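Local structure of probable alginate O-acetylase AlgJ (Pseudomonas putida, 4O8V) at residues T121-M126 against P223-L228. The protein probably adds acetyl groups to the O-2 and O-3 positions of mannuronate residues in alginate, as part of an inner membrane complex. Residues are numbered along the deposited sequence; the frame is centred on the assembly and turned at random.
Sequences THWTPM and PHWNFL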
loop_
_atom_site.group_PDB
_atom_site.type_symbol
_atom_site.label_atom_id
_atom_site.label_comp_id
_atom_site.label_asym_id
_atom_site.label_seq_id
_atom_site.Cartn_x
_atom_site.Cartn_y
_atom_site.Cartn_z
ATOM N N THR A 121 9.804 4.845 -5.093
ATOM C CA THR A 121 9.292 4.318 -3.830
ATOM C C THR A 121 8.506 3.019 -4.003
ATOM O O THR A 121 8.329 2.267 -3.045
ATOM C CB THR A 121 8.352 5.328 -3.118
ATOM O OG1 THR A 121 7.220 5.572 -3.955
ATOM C CG2 THR A 121 9.087 6.626 -2.827
ATOM N N HIS A 122 8.014 2.755 -5.210
ATOM C CA HIS A 122 6.960 1.747 -5.356
ATOM C C HIS A 122 7.432 0.330 -5.651
ATOM O O HIS A 122 8.529 0.105 -6.155
ATOM C CB HIS A 122 5.988 2.174 -6.457
ATOM C CG HIS A 122 5.242 3.431 -6.121
ATOM N ND1 HIS A 122 5.568 4.660 -6.654
ATOM C CD2 HIS A 122 4.208 3.644 -5.271
ATOM C CE1 HIS A 122 4.746 5.576 -6.161
ATOM N NE2 HIS A 122 3.920 4.988 -5.309
ATOM N N TRP A 123 6.574 -0.639 -5.351
ATOM C CA TRP A 123 6.808 -1.980 -5.847
ATOM C C TRP A 123 6.804 -2.008 -7.375
ATOM O O TRP A 123 6.168 -1.182 -8.037
ATOM C CB TRP A 123 5.766 -2.965 -5.296
ATOM C CG TRP A 123 4.321 -2.493 -5.315
ATOM C CD1 TRP A 123 3.726 -1.606 -6.184
ATOM C CD2 TRP A 123 3.283 -2.952 -4.432
ATOM N NE1 TRP A 123 2.374 -1.482 -5.875
ATOM C CE2 TRP A 123 2.085 -2.294 -4.805
ATOM C CE3 TRP A 123 3.260 -3.842 -3.349
ATOM C CZ2 TRP A 123 0.865 -2.501 -4.127
ATOM C CZ3 TRP A 123 2.042 -4.051 -2.682
ATOM C CH2 TRP A 123 0.869 -3.367 -3.073
ATOM N N THR A 124 7.553 -2.957 -7.922
ATOM C CA THR A 124 7.467 -3.320 -9.327
ATOM C C THR A 124 6.173 -4.068 -9.607
ATOM O O THR A 124 5.518 -4.550 -8.679
ATOM C CB THR A 124 8.639 -4.245 -9.751
ATOM O OG1 THR A 124 8.511 -5.503 -9.070
ATOM C CG2 THR A 124 10.017 -3.587 -9.453
ATOM N N PRO A 125 5.808 -4.180 -10.886
ATOM C CA PRO A 125 4.613 -4.968 -11.191
ATOM C C PRO A 125 4.699 -6.405 -10.667
ATOM O O PRO A 125 3.695 -6.939 -10.191
ATOM C CB PRO A 125 4.566 -4.940 -12.709
ATOM C CG PRO A 125 5.250 -3.663 -13.066
ATOM C CD PRO A 125 6.324 -3.480 -12.078
HETATM N N MSE A 126 5.874 -7.029 -10.755
HETATM C CA MSE A 126 6.018 -8.353 -10.177
HETATM C C MSE A 126 5.842 -8.323 -8.657
HETATM O O MSE A 126 5.228 -9.234 -8.083
HETATM C CB MSE A 126 7.376 -8.964 -10.549
HETATM C CG MSE A 126 7.519 -10.406 -10.127
HETATM SE SE MSE A 126 8.423 -10.616 -8.388
HETATM C CE MSE A 126 10.275 -10.287 -8.944
ATOM N N PRO A 223 -1.553 2.929 -12.373
ATOM C CA PRO A 223 -1.680 1.798 -13.298
ATOM C C PRO A 223 -0.343 1.088 -13.571
ATOM O O PRO A 223 -0.347 -0.094 -13.933
ATOM C CB PRO A 223 -2.204 2.452 -14.588
ATOM C CG PRO A 223 -2.912 3.692 -14.128
ATOM C CD PRO A 223 -2.075 4.178 -12.965
ATOM N N HIS A 224 0.782 1.779 -13.407
ATOM C CA HIS A 224 2.071 1.168 -13.766
ATOM C C HIS A 224 2.365 -0.104 -12.960
ATOM O O HIS A 224 3.035 -1.001 -13.461
ATOM C CB HIS A 224 3.242 2.155 -13.565
ATOM C CG HIS A 224 3.386 3.186 -14.644
ATOM N ND1 HIS A 224 3.181 2.917 -15.979
ATOM C CD2 HIS A 224 3.763 4.486 -14.580
ATOM C CE1 HIS A 224 3.399 4.010 -16.689
ATOM N NE2 HIS A 224 3.746 4.979 -15.861
ATOM N N TRP A 225 1.891 -0.184 -11.715
ATOM C CA TRP A 225 2.217 -1.341 -10.871
ATOM C C TRP A 225 1.164 -2.446 -11.043
ATOM O O TRP A 225 1.355 -3.556 -10.557
ATOM C CB TRP A 225 2.357 -0.932 -9.392
ATOM C CG TRP A 225 2.898 0.482 -9.216
ATOM C CD1 TRP A 225 2.381 1.484 -8.424
ATOM C CD2 TRP A 225 4.041 1.049 -9.884
ATOM N NE1 TRP A 225 3.154 2.635 -8.550
ATOM C CE2 TRP A 225 4.160 2.394 -9.453
ATOM C CE3 TRP A 225 4.967 0.553 -10.813
ATOM C CZ2 TRP A 225 5.165 3.244 -9.922
ATOM C CZ3 TRP A 225 5.965 1.396 -11.274
ATOM C CH2 TRP A 225 6.054 2.728 -10.838
ATOM N N ASN A 226 0.080 -2.114 -11.746
ATOM C CA ASN A 226 -1.025 -3.038 -12.056
ATOM C C ASN A 226 -1.532 -3.804 -10.836
ATOM O O ASN A 226 -1.893 -4.980 -10.948
ATOM C CB ASN A 226 -0.610 -4.053 -13.146
ATOM C CG ASN A 226 -1.819 -4.689 -13.851
ATOM O OD1 ASN A 226 -2.787 -4.004 -14.180
ATOM N ND2 ASN A 226 -1.780 -6.007 -14.043
ATOM N N PHE A 227 -1.549 -3.160 -9.666
ATOM C CA PHE A 227 -2.003 -3.848 -8.461
ATOM C C PHE A 227 -3.493 -4.199 -8.551
ATOM O O PHE A 227 -3.897 -5.296 -8.134
ATOM C CB PHE A 227 -1.723 -3.003 -7.223
ATOM C CG PHE A 227 -1.995 -3.708 -5.918
ATOM C CD1 PHE A 227 -1.556 -5.003 -5.699
ATOM C CD2 PHE A 227 -2.691 -3.050 -4.896
ATOM C CE1 PHE A 227 -1.789 -5.629 -4.489
ATOM C CE2 PHE A 227 -2.916 -3.671 -3.680
ATOM C CZ PHE A 227 -2.479 -4.960 -3.477
ATOM N N LEU A 228 -4.303 -3.286 -9.089
ATOM C CA LEU A 228 -5.726 -3.592 -9.293
ATOM C C LEU A 228 -5.919 -4.854 -10.142
ATOM O O LEU A 228 -6.700 -5.750 -9.800
ATOM C CB LEU A 228 -6.452 -2.422 -9.967
ATOM C CG LEU A 228 -7.953 -2.629 -10.179
ATOM C CD1 LEU A 228 -8.623 -2.770 -8.839
ATOM C CD2 LEU A 228 -8.506 -1.446 -10.923
HETATM O O HOH W 1 1.202 -6.328 -10.749
#
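The imidazole of His-122, the probable proton acceptor of the active site, lies in an offset stack on the pyrrole ring of Trp-225. The planes are 27° apart and the centroids 4.5 Å. Trp-225 NE1 comes over one imidazole face, 3.3 Å from His-122 CG. His-122 CB rests over one face of the Trp-225 indole in a CH-pi contact, 3.8 Å from the centroid of the five-membered ring. The opposite imidazole face carries Thr-121 OG1 above its centre. Hydrogen bonds from ND1 to Asp-120 and NE2 to Ser-218 fix the rotation of the ring, and the two covered faces sandwich it, consistent with the catalytic triad of an SGNH hydrolase-like domain.

Trp-123 continues the aromatic cluster. Its CG sits between the backbone N and the carbonyl carbon (chi1 45°), and this brings the indole in beside Trp-225. The pyrrole side meets Trp-225, with CD1 3.6 Å from Trp-225 CB. The benzo side lies obliquely over Phe-227, where CH2 stands above the centre of the phenyl face. Trp-123 NE1 gives a hydrogen bond to the backbone O of Tyr-219. Trp-123 O is buried above the rim of the Trp-225 indole, on the face that also meets His-122 CB, and has no partner in the model.

An alanine in place of Trp-225 would probably leave one face of the His-122 imidazole without its stacking partner and open a gap beside it and beneath Trp-123 O.

A water bridges the backbones, 2.6 Å from Pro-125 O and 2.8 Å from Trp-225 O. It joins the first turn of helix 125-141 to the chain just before helix 227-235. Phe-227 packs on Ala-132 and Leu-135 of the former helix, and strand 184-193 meets Pro-125 and Trp-225 through Leu-186.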